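Local coordinates for putative alpha-L-fucosidase (Bacteroides thetaiotaomicron VPI-5482, PDB 3GZA), which probably hydrolyses alpha-L-fucosidic linkages, as a putative exported glycoside hydrolase of family 29, at residues M22-Y28 against L313-P319; Y38-R44 against T81-G85; Y51-T57 against L98-W103; G130-N134 against F181-A185. One frame throughout, in Å; residues are numbered along the deposited sequence.

Interaction 1: M22-Y28 against L313-P319; sequences MGAVFHY and LILGLTP. With EDO (1,2-ethanediol), chain D.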
# COMPACT_ATOMS: atom_id res chain seq x y z
N MSE A 22 5.90 32.79 -15.03
CA MSE A 22 6.64 32.10 -14.01
C MSE A 22 5.71 31.32 -13.12
O MSE A 22 4.57 31.77 -12.85
CB MSE A 22 7.35 33.08 -13.14
CG MSE A 22 8.46 33.81 -13.76
SE MSE A 22 9.30 35.03 -12.46
CE MSE A 22 9.94 33.62 -11.28
N GLY A 23 6.21 30.19 -12.66
CA GLY A 23 5.51 29.36 -11.69
C GLY A 23 6.49 28.60 -10.82
O GLY A 23 7.69 28.68 -11.04
N ALA A 24 5.96 27.86 -9.86
CA ALA A 24 6.78 27.05 -8.97
C ALA A 24 6.27 25.63 -8.88
O ALA A 24 5.05 25.38 -8.94
CB ALA A 24 6.80 27.66 -7.56
N VAL A 25 7.18 24.69 -8.72
CA VAL A 25 6.84 23.29 -8.43
C VAL A 25 7.50 22.97 -7.03
O VAL A 25 8.66 23.30 -6.75
CB VAL A 25 7.25 22.27 -9.51
CG1 VAL A 25 8.78 22.25 -9.71
CG2 VAL A 25 6.67 20.88 -9.18
N PHE A 26 6.72 22.36 -6.15
CA PHE A 26 7.13 21.97 -4.83
C PHE A 26 7.20 20.45 -4.77
O PHE A 26 6.17 19.81 -4.96
CB PHE A 26 6.11 22.45 -3.76
CG PHE A 26 5.98 23.95 -3.65
CD1 PHE A 26 5.16 24.65 -4.55
CD2 PHE A 26 6.72 24.65 -2.74
CE1 PHE A 26 5.08 26.05 -4.44
CE2 PHE A 26 6.59 26.00 -2.62
CZ PHE A 26 5.77 26.71 -3.50
N HIS A 27 8.41 19.91 -4.62
CA HIS A 27 8.63 18.49 -4.46
C HIS A 27 8.65 18.12 -2.97
O HIS A 27 9.34 18.77 -2.18
CB HIS A 27 9.95 18.05 -5.11
CG HIS A 27 9.91 18.02 -6.60
ND1 HIS A 27 9.94 19.15 -7.40
CD2 HIS A 27 9.85 16.97 -7.45
CE1 HIS A 27 9.90 18.79 -8.67
NE2 HIS A 27 9.85 17.47 -8.73
N TYR A 28 7.88 17.11 -2.58
CA TYR A 28 7.79 16.67 -1.21
C TYR A 28 7.41 15.20 -1.23
O TYR A 28 6.48 14.82 -1.95
CB TYR A 28 6.76 17.53 -0.50
CG TYR A 28 6.94 17.81 0.97
CD1 TYR A 28 8.15 18.27 1.42
CD2 TYR A 28 5.89 17.69 1.85
CE1 TYR A 28 8.32 18.62 2.74
CE2 TYR A 28 6.04 18.02 3.17
CZ TYR A 28 7.24 18.52 3.59
OH TYR A 28 7.43 18.91 4.89
N LEU A 313 8.84 29.94 -17.09
CA LEU A 313 9.86 29.40 -16.21
C LEU A 313 9.24 28.82 -14.96
O LEU A 313 8.43 29.49 -14.28
CB LEU A 313 10.80 30.53 -15.82
CG LEU A 313 11.86 30.28 -14.75
CD1 LEU A 313 12.89 29.20 -15.22
CD2 LEU A 313 12.61 31.58 -14.31
N ILE A 314 9.65 27.59 -14.61
CA ILE A 314 9.21 26.93 -13.42
C ILE A 314 10.37 26.76 -12.44
O ILE A 314 11.36 26.13 -12.78
CB ILE A 314 8.53 25.56 -13.69
CG1 ILE A 314 7.36 25.77 -14.67
CG2 ILE A 314 8.08 24.92 -12.35
CD1 ILE A 314 6.57 24.44 -15.02
N LEU A 315 10.23 27.31 -11.25
CA LEU A 315 11.23 27.15 -10.23
C LEU A 315 10.91 25.99 -9.29
O LEU A 315 9.79 25.90 -8.78
CB LEU A 315 11.32 28.44 -9.39
CG LEU A 315 11.73 29.75 -10.08
CD1 LEU A 315 11.56 30.93 -9.11
CD2 LEU A 315 13.16 29.67 -10.62
N GLY A 316 11.91 25.15 -9.01
CA GLY A 316 11.74 24.04 -8.06
C GLY A 316 12.08 24.45 -6.66
O GLY A 316 13.27 24.75 -6.30
N LEU A 317 11.04 24.47 -5.85
CA LEU A 317 11.16 24.87 -4.46
C LEU A 317 11.03 23.66 -3.54
O LEU A 317 10.36 22.68 -3.84
CB LEU A 317 10.10 25.92 -4.14
CG LEU A 317 10.11 27.15 -5.06
CD1 LEU A 317 9.11 28.21 -4.56
CD2 LEU A 317 11.56 27.73 -5.29
N THR A 318 11.62 23.79 -2.35
CA THR A 318 11.83 22.62 -1.46
C THR A 318 11.39 22.83 -0.02
O THR A 318 12.21 23.28 0.84
CB THR A 318 13.31 22.22 -1.47
OG1 THR A 318 14.14 23.27 -0.97
CG2 THR A 318 13.78 21.89 -2.87
N PRO A 319 10.14 22.45 0.28
CA PRO A 319 9.74 22.54 1.72
C PRO A 319 10.59 21.57 2.53
O PRO A 319 10.96 20.50 2.07
CB PRO A 319 8.28 22.15 1.70
CG PRO A 319 7.84 22.37 0.26
CD PRO A 319 9.01 22.06 -0.56
C1 EDO D . 11.60 17.22 -11.43
O1 EDO D . 10.50 16.35 -11.13
C2 EDO D . 11.09 18.15 -12.48
O2 EDO D . 10.97 17.43 -13.69
O HOH W 1 11.18 21.35 -6.32
O HOH W 2 11.43 19.26 -0.40
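Pro319 meets the Phe26 ring at its edge, with Pro319 CG 3.9 Å from Phe26 CD2 and near the ring plane. Leu317 CD1 approaches obliquely, 3.8 Å from Phe26 CZ. With CG beside its own backbone N (chi1 -64°), Phe26 runs alongside Leu317 and points the same way. The indole of Trp64 lies against the Phe26 ring. At the Tyr28 edge stands Pro319 O, 3.3 Å from Tyr28 CE1, while Tyr28 OH bonds to Asp320 O. The His27 edge takes a bound ethanediol, His27 NE2 to O1 being 2.7 Å. A serine in place of Phe26 would probably open a gap between Leu317, Pro319 and Trp64.

The backbones pair in parallel. Gly23 N donates to Leu313 O at 2.8 Å, and Leu317 N to Val25 O at 2.8 Å. Two similar bonds lie between them; a weak one, His27 N to Leu317 O, ends the series. Val25 CG1 packs on Ile314 CG2 on the sheet face away from Phe26 and Leu317.

The pair joins the first and last strands of the TIM barrel and so closes it. Helices 61-69 and 327-344 cover the face of Phe26 and Leu317, and strand 75-79 flanks strand 22-26.

Interaction 2: Y38-R44 against T81-G85; sequences YGQGNNR and THETG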
# COMPACT_ATOMS: atom_id res chain seq x y z
N TYR A 38 19.31 12.99 -1.05
CA TYR A 38 18.46 12.28 -2.01
C TYR A 38 19.30 11.56 -3.01
O TYR A 38 20.23 12.13 -3.57
CB TYR A 38 17.57 13.29 -2.73
CG TYR A 38 16.73 12.76 -3.88
CD1 TYR A 38 15.76 11.78 -3.67
CD2 TYR A 38 16.87 13.26 -5.14
CE1 TYR A 38 14.97 11.30 -4.71
CE2 TYR A 38 16.04 12.81 -6.20
CZ TYR A 38 15.10 11.81 -5.97
OH TYR A 38 14.33 11.41 -7.05
N GLY A 39 19.01 10.27 -3.21
CA GLY A 39 19.70 9.47 -4.24
C GLY A 39 18.59 8.91 -5.10
O GLY A 39 17.85 8.03 -4.65
N GLN A 40 18.40 9.46 -6.30
CA GLN A 40 17.26 9.13 -7.14
C GLN A 40 17.20 7.67 -7.53
O GLN A 40 16.16 7.03 -7.40
CB GLN A 40 17.23 10.01 -8.38
CG GLN A 40 16.09 9.65 -9.32
CD GLN A 40 15.87 10.72 -10.36
OE1 GLN A 40 16.68 10.89 -11.26
NE2 GLN A 40 14.77 11.44 -10.24
N GLY A 41 18.34 7.14 -7.94
CA GLY A 41 18.42 5.75 -8.35
C GLY A 41 18.00 4.82 -7.23
O GLY A 41 17.16 3.91 -7.42
N ASN A 42 18.53 5.11 -6.06
CA ASN A 42 18.24 4.32 -4.87
C ASN A 42 16.78 4.46 -4.46
O ASN A 42 16.10 3.48 -4.16
CB ASN A 42 19.18 4.75 -3.76
CG ASN A 42 19.00 3.97 -2.47
OD1 ASN A 42 18.02 4.14 -1.72
ND2 ASN A 42 19.99 3.14 -2.17
N ASN A 43 16.31 5.69 -4.42
CA ASN A 43 14.93 5.95 -3.99
C ASN A 43 13.90 5.23 -4.83
O ASN A 43 12.85 4.81 -4.30
CB ASN A 43 14.62 7.45 -4.02
CG ASN A 43 13.29 7.78 -3.42
OD1 ASN A 43 13.02 7.48 -2.22
ND2 ASN A 43 12.45 8.43 -4.19
N ARG A 44 14.11 5.16 -6.15
CA ARG A 44 13.13 4.54 -7.05
C ARG A 44 13.00 3.05 -6.79
O ARG A 44 11.94 2.49 -7.07
CB ARG A 44 13.54 4.77 -8.50
CG ARG A 44 13.39 6.20 -8.98
CD ARG A 44 14.13 6.43 -10.31
NE ARG A 44 13.79 7.72 -10.86
CZ ARG A 44 14.25 8.15 -12.05
NH1 ARG A 44 15.10 7.42 -12.71
NH2 ARG A 44 13.85 9.30 -12.54
N THR A 81 2.19 12.68 -5.81
CA THR A 81 3.07 11.49 -5.69
C THR A 81 4.35 11.80 -6.50
O THR A 81 4.38 12.75 -7.32
CB THR A 81 2.55 10.20 -6.29
OG1 THR A 81 2.36 10.37 -7.73
CG2 THR A 81 1.22 9.77 -5.63
N HIS A 82 5.38 11.00 -6.26
CA HIS A 82 6.64 11.15 -6.94
C HIS A 82 7.17 9.77 -7.26
O HIS A 82 6.73 9.17 -8.24
CB HIS A 82 7.58 12.12 -6.23
CG HIS A 82 8.80 12.44 -7.01
ND1 HIS A 82 10.01 11.85 -6.75
CD2 HIS A 82 9.00 13.25 -8.08
CE1 HIS A 82 10.91 12.29 -7.61
NE2 HIS A 82 10.32 13.13 -8.45
N GLU A 83 8.10 9.22 -6.45
CA GLU A 83 8.69 7.93 -6.71
C GLU A 83 8.44 6.87 -5.65
O GLU A 83 8.54 5.69 -5.95
CB GLU A 83 10.21 8.07 -6.85
CG GLU A 83 10.66 8.85 -8.10
CD GLU A 83 12.11 9.32 -8.02
OE1 GLU A 83 12.69 9.39 -6.90
OE2 GLU A 83 12.63 9.72 -9.07
N THR A 84 8.11 7.24 -4.42
CA THR A 84 7.96 6.22 -3.37
C THR A 84 6.64 5.49 -3.47
O THR A 84 6.49 4.42 -2.91
CB THR A 84 8.06 6.79 -1.95
OG1 THR A 84 6.90 7.60 -1.67
CG2 THR A 84 9.38 7.59 -1.74
N GLY A 85 5.70 6.12 -4.15
CA GLY A 85 4.33 5.68 -4.22
C GLY A 85 3.43 6.37 -3.21
O GLY A 85 2.22 6.18 -3.32
O HOH W 3 10.30 10.58 -4.32
O HOH W 4 11.52 10.83 -11.27
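Glu83 reaches into a group of donors from Tyr38, Gln40, Asn43 and Arg44. Its CB is 3.5 Å from Asn43 ND2. CG follows beside the backbone N (chi1 -67°) and passes 3.9 Å from Arg44 CG. That same Arg44 CG lies 3.5 Å from Glu83 CD. The chain is extended beyond CG, which carries the carboxylate in among the donors.

Each carboxylate oxygen accepts two of them. Tyr38 OH donates to Glu83 OE1 at 2.6 Å, from the syn side and somewhat out of the carboxylate plane. Asn43 ND2 reaches Glu83 OE1 at 2.9 Å on the anti lone pair, nearly straight at 162°, and the oxygen lies in the Asn43 amide plane. Gln40 NE2 gives Glu83 OE2 a more bent bond of 3.0 Å on the syn lone pair. Arg44 NE makes a salt bridge to Glu83 OE2 at 2.9 Å, coming from above the carboxylate plane, 60° out of it. A water also donates to OE2 and accepts from Arg44 NH2. These bonds fix the rotation of the carboxylate.

Around the group, Gln40 CD lies over one face of the Arg44 guanidinium, toward its rim, and Trp133 makes a cation-pi contact with Arg44. Tyr38 stacks on His31, a sodium ligand. A second water joins His82 ND1 to Asn43 ND2, weakly at the asparagine.

Glu83 thus ties the first turn of helix 40-45, whose N-cap position is Gly39, to the loop after strand 75-79. Such loops at the C-terminal ends of the strands surround the active-site mouth in TIM-barrel enzymes.

Interaction 3: Y51-T57 against L98-W103; sequences YNIFNPT and LKAVKW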
# COMPACT_ATOMS: atom_id res chain seq x y z
N TYR A 51 7.38 4.98 7.06
CA TYR A 51 6.75 6.19 6.60
C TYR A 51 6.40 7.19 7.70
O TYR A 51 6.08 8.35 7.40
CB TYR A 51 5.53 5.91 5.74
CG TYR A 51 4.53 4.88 6.27
CD1 TYR A 51 3.59 5.15 7.24
CD2 TYR A 51 4.52 3.61 5.68
CE1 TYR A 51 2.69 4.18 7.64
CE2 TYR A 51 3.63 2.65 6.06
CZ TYR A 51 2.72 2.93 7.02
OH TYR A 51 1.86 1.94 7.38
N ASN A 52 6.47 6.80 8.98
CA ASN A 52 6.21 7.75 10.05
C ASN A 52 7.34 8.74 10.31
O ASN A 52 7.27 9.55 11.23
CB ASN A 52 5.64 7.09 11.30
CG ASN A 52 4.14 6.85 11.15
OD1 ASN A 52 3.37 7.79 10.86
ND2 ASN A 52 3.72 5.60 11.30
N ILE A 53 8.38 8.69 9.50
CA ILE A 53 9.34 9.78 9.55
C ILE A 53 8.64 11.06 9.02
O ILE A 53 9.09 12.18 9.27
CB ILE A 53 10.63 9.48 8.74
CG1 ILE A 53 10.37 9.19 7.24
CG2 ILE A 53 11.43 8.36 9.43
CD1 ILE A 53 11.65 8.99 6.35
N PHE A 54 7.54 10.88 8.29
CA PHE A 54 6.79 12.01 7.75
C PHE A 54 6.06 12.70 8.89
O PHE A 54 4.99 12.22 9.33
CB PHE A 54 5.76 11.54 6.73
CG PHE A 54 5.14 12.66 5.93
CD1 PHE A 54 4.01 13.32 6.37
CD2 PHE A 54 5.71 13.05 4.73
CE1 PHE A 54 3.50 14.38 5.71
CE2 PHE A 54 5.18 14.12 4.00
CZ PHE A 54 4.04 14.77 4.48
N ASN A 55 6.56 13.85 9.32
CA ASN A 55 5.99 14.58 10.46
C ASN A 55 6.29 16.08 10.42
O ASN A 55 7.03 16.57 11.28
CB ASN A 55 6.50 13.92 11.75
CG ASN A 55 5.78 14.40 12.98
OD1 ASN A 55 4.58 14.72 12.92
ND2 ASN A 55 6.49 14.43 14.11
N PRO A 56 5.77 16.80 9.41
CA PRO A 56 6.03 18.24 9.27
C PRO A 56 5.13 19.00 10.28
O PRO A 56 4.06 19.52 9.92
CB PRO A 56 5.68 18.54 7.83
CG PRO A 56 4.66 17.56 7.45
CD PRO A 56 4.92 16.31 8.32
N THR A 57 5.58 19.12 11.51
CA THR A 57 4.75 19.69 12.57
C THR A 57 4.49 21.20 12.45
O THR A 57 3.60 21.72 13.14
CB THR A 57 5.34 19.39 13.99
OG1 THR A 57 6.64 19.98 14.11
CG2 THR A 57 5.39 17.87 14.28
N LEU A 98 -1.75 9.83 3.12
CA LEU A 98 -1.85 10.47 4.42
C LEU A 98 -2.77 9.78 5.42
O LEU A 98 -2.65 10.02 6.65
CB LEU A 98 -2.10 11.96 4.25
CG LEU A 98 -0.90 12.70 3.67
CD1 LEU A 98 -1.40 14.13 3.28
CD2 LEU A 98 0.34 12.76 4.60
N LYS A 99 -3.67 8.92 4.95
CA LYS A 99 -4.49 8.12 5.86
C LYS A 99 -3.63 7.18 6.73
O LYS A 99 -4.07 6.77 7.80
CB LYS A 99 -5.50 7.27 5.09
CG LYS A 99 -6.58 8.07 4.41
CD LYS A 99 -7.60 7.19 3.76
CE LYS A 99 -8.78 7.94 3.21
NZ LYS A 99 -9.63 8.55 4.28
N ALA A 100 -2.44 6.82 6.24
CA ALA A 100 -1.64 5.80 6.91
C ALA A 100 -0.81 6.28 8.06
O ALA A 100 -0.35 5.48 8.87
CB ALA A 100 -0.71 5.13 5.89
N VAL A 101 -0.57 7.59 8.12
CA VAL A 101 0.43 8.12 9.01
C VAL A 101 -0.13 8.70 10.29
O VAL A 101 -1.33 9.02 10.36
CB VAL A 101 1.30 9.21 8.31
CG1 VAL A 101 2.00 8.66 7.09
CG2 VAL A 101 0.47 10.49 8.02
N LYS A 102 0.70 8.77 11.32
CA LYS A 102 0.30 9.34 12.63
C LYS A 102 0.12 10.86 12.59
O LYS A 102 -0.76 11.39 13.30
CB LYS A 102 1.34 8.99 13.69
CG LYS A 102 1.48 7.49 13.96
CD LYS A 102 2.71 7.23 14.83
CE LYS A 102 2.88 5.72 15.20
NZ LYS A 102 4.12 5.40 16.06
N TRP A 103 0.90 11.53 11.74
CA TRP A 103 0.79 12.97 11.54
C TRP A 103 -0.65 13.33 11.18
O TRP A 103 -1.27 12.70 10.32
CB TRP A 103 1.74 13.40 10.45
CG TRP A 103 1.69 14.85 10.12
CD1 TRP A 103 2.28 15.85 10.81
CD2 TRP A 103 1.04 15.46 8.99
NE1 TRP A 103 2.04 17.05 10.19
CE2 TRP A 103 1.29 16.84 9.07
CE3 TRP A 103 0.29 14.97 7.93
CZ2 TRP A 103 0.80 17.75 8.13
CZ3 TRP A 103 -0.18 15.87 7.00
CH2 TRP A 103 0.07 17.23 7.09
O HOH W 5 -0.44 2.73 8.39
O HOH W 6 3.54 10.49 10.90
O HOH W 7 0.95 5.19 11.31
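Trp103 is held by Phe54, Asn55 and Pro56, and buries more surface here than any other residue. Phe54 presents its edge to the face of the indole six-membered ring, a T-shaped pair with centroids 5.6 Å apart and planes at 81°. Over the same indole face, Pro56 CD makes a CH-pi contact 3.6 Å from the centroid of the five-membered ring. Asn55 OD1 comes to the indole edge, 3.3 Å from Trp103 CD1. Trp103 NE1 gives Pro56 O a weak, bent bond of 3.2 Å. A leucine in place of Trp103 would probably leave Pro56 CD and the Phe54 edge without an aromatic face, and Pro56 O without its indole donor.

Phe54 also packs against Leu98, with CE1 3.7 Å from Leu98 CD2. Asn52 uses both ends of its amide: Lys102 N donates to Asn52 OD1 at 2.9 Å, almost straight at 175°, and Asn52 ND2 reaches Ala100 O through a water. Another water donates to Asn52 OD1 and to Phe54 O, and accepts from Trp103 N. A third links Tyr51 OH to Ala100 O.

Ile110 of helix 110-121 lies against Phe54, Leu98 and Trp103. Val93 of the second subunit packs on Tyr51, and its Pro95 on Ala100. The contact joins two long loops of the barrel domain, those after helix 40-45 and after strand 75-79. Its local motif is an inverse gamma turn centred on Pro56, whose ring lies on a tryptophan face.

Interaction 4: G130-N134 against F181-A185; sequences GIRWN and FDGGA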
# COMPACT_ATOMS: atom_id res chain seq x y z
N GLY A 130 3.40 11.43 -10.06
CA GLY A 130 4.44 10.52 -10.52
C GLY A 130 3.86 9.11 -10.58
O GLY A 130 3.47 8.53 -9.56
N ILE A 131 3.71 8.57 -11.78
CA ILE A 131 3.24 7.20 -12.02
C ILE A 131 4.30 6.32 -12.66
O ILE A 131 4.11 5.12 -12.83
CB ILE A 131 1.97 7.17 -12.94
CG1 ILE A 131 2.25 7.65 -14.37
CG2 ILE A 131 0.85 8.00 -12.35
CD1 ILE A 131 1.10 7.41 -15.25
N ARG A 132 5.46 6.91 -13.02
CA ARG A 132 6.50 6.19 -13.72
C ARG A 132 7.32 5.27 -12.82
O ARG A 132 7.78 4.20 -13.26
CB ARG A 132 7.42 7.24 -14.39
CG ARG A 132 8.51 6.67 -15.23
CD ARG A 132 9.24 7.73 -16.04
NE ARG A 132 10.16 7.09 -17.00
CZ ARG A 132 11.24 7.69 -17.51
NH1 ARG A 132 11.54 8.93 -17.19
NH2 ARG A 132 12.02 7.05 -18.37
N TRP A 133 7.54 5.72 -11.60
CA TRP A 133 8.28 4.98 -10.59
C TRP A 133 7.41 4.87 -9.34
O TRP A 133 6.81 5.85 -8.87
CB TRP A 133 9.58 5.71 -10.21
CG TRP A 133 10.28 6.33 -11.37
CD1 TRP A 133 10.17 7.63 -11.77
CD2 TRP A 133 11.15 5.69 -12.32
NE1 TRP A 133 10.89 7.83 -12.92
CE2 TRP A 133 11.52 6.66 -13.28
CE3 TRP A 133 11.68 4.40 -12.45
CZ2 TRP A 133 12.37 6.38 -14.33
CZ3 TRP A 133 12.53 4.11 -13.51
CH2 TRP A 133 12.85 5.12 -14.46
N ASN A 134 7.29 3.66 -8.78
CA ASN A 134 6.59 3.44 -7.52
C ASN A 134 7.32 2.33 -6.82
O ASN A 134 7.24 1.15 -7.21
CB ASN A 134 5.13 3.09 -7.78
CG ASN A 134 4.33 2.94 -6.51
OD1 ASN A 134 4.86 2.43 -5.48
ND2 ASN A 134 3.05 3.42 -6.54
N PHE A 181 2.70 15.00 -15.24
CA PHE A 181 3.12 13.64 -14.94
C PHE A 181 4.63 13.54 -15.03
O PHE A 181 5.22 14.03 -16.01
CB PHE A 181 2.50 12.68 -15.92
CG PHE A 181 1.00 12.56 -15.78
CD1 PHE A 181 0.48 11.73 -14.82
CD2 PHE A 181 0.14 13.19 -16.64
CE1 PHE A 181 -0.90 11.56 -14.67
CE2 PHE A 181 -1.27 13.06 -16.46
CZ PHE A 181 -1.75 12.24 -15.47
N ASP A 182 5.25 12.89 -14.04
CA ASP A 182 6.71 12.67 -14.01
C ASP A 182 7.19 11.90 -15.21
O ASP A 182 7.02 10.70 -15.26
CB ASP A 182 7.07 11.92 -12.70
CG ASP A 182 8.51 11.53 -12.60
OD1 ASP A 182 9.36 12.12 -13.33
OD2 ASP A 182 8.79 10.64 -11.76
N GLY A 183 7.85 12.57 -16.12
CA GLY A 183 8.24 11.90 -17.35
C GLY A 183 7.10 11.53 -18.26
O GLY A 183 7.26 10.69 -19.13
N GLY A 184 5.95 12.17 -18.06
CA GLY A 184 4.73 11.94 -18.84
C GLY A 184 3.98 10.71 -18.33
O GLY A 184 4.38 10.09 -17.35
N ALA A 185 2.93 10.34 -19.07
CA ALA A 185 2.09 9.20 -18.70
C ALA A 185 2.15 8.12 -19.78
O ALA A 185 1.25 7.28 -19.89
CB ALA A 185 0.66 9.68 -18.43
O HOH W 8 4.63 9.70 -14.38
O HOH W 9 11.10 10.38 -14.55
O HOH W 10 7.04 8.64 -11.02
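The C-terminal ends of two neighbouring parallel strands of the TIM barrel, 124-129 and 178-181, meet here through Gly130 and Asp182. In this fold the active site lies at these strand ends. The chain after the second strand turns in a type II beta turn from Phe181 to Gly184, closed by Gly184 N to Phe181 O.

Gly130 CA packs 3.7 Å from Asp182 CB. Ile131 CD1 packs 3.9 Å from Ala185 CB. Arg132 CB rests 3.6 Å from Asp182 O. The Arg132 chain then extends past the turn; its NE bonds to Asn141. Gly183 sits near Arg132 NH1, where a side chain would be tight. The backbone N of Gly183 holds the sulfonate of a bound buffer molecule, consistent with a pocket at this site.

Trp133 and Arg132 cover each other in part: Arg132 CG lies over one face of the indole, and Trp133 CZ2 over one face of the guanidinium. His140 meets the same indole edge-to-face.

Polar links between the loops run through water. One water accepts from Ile131 N and donates to Asp182 O. Another accepts from Arg132 NH1 and Trp133 NE1 and donates to Asp182 OD1 at 2.7 Å. A third joins Trp133 N to Asp182 OD2. Asp182 turns its carboxylate away from its own N (chi1 175°) and toward the indole edge, where OD2 lies 3.3 Å from Trp133 CD1, near the ring plane.

Interaction 1 is the core contact, fully buried and held by strand pairing and apolar side chains. Interactions 2 and 4 lie farther out, around the strand ends, one with a short helix and the other between loops. Their centres are about 11 Å apart. They touch: Thr81 OG1 lies 2.8 Å from Gly130 N, a probable hydrogen bond. Interaction 2 is polar and direct, around a carboxylate; interaction 4 combines close packing with polar links through water. Interaction 3 is the most peripheral, two loops joined by aromatic packing, a backbone-to-amide bond and waters, beside the second subunit. Its Phe54 and Pro56 reach back to Tyr28 of interaction 1. His27 and His82 join interactions 1 and 2.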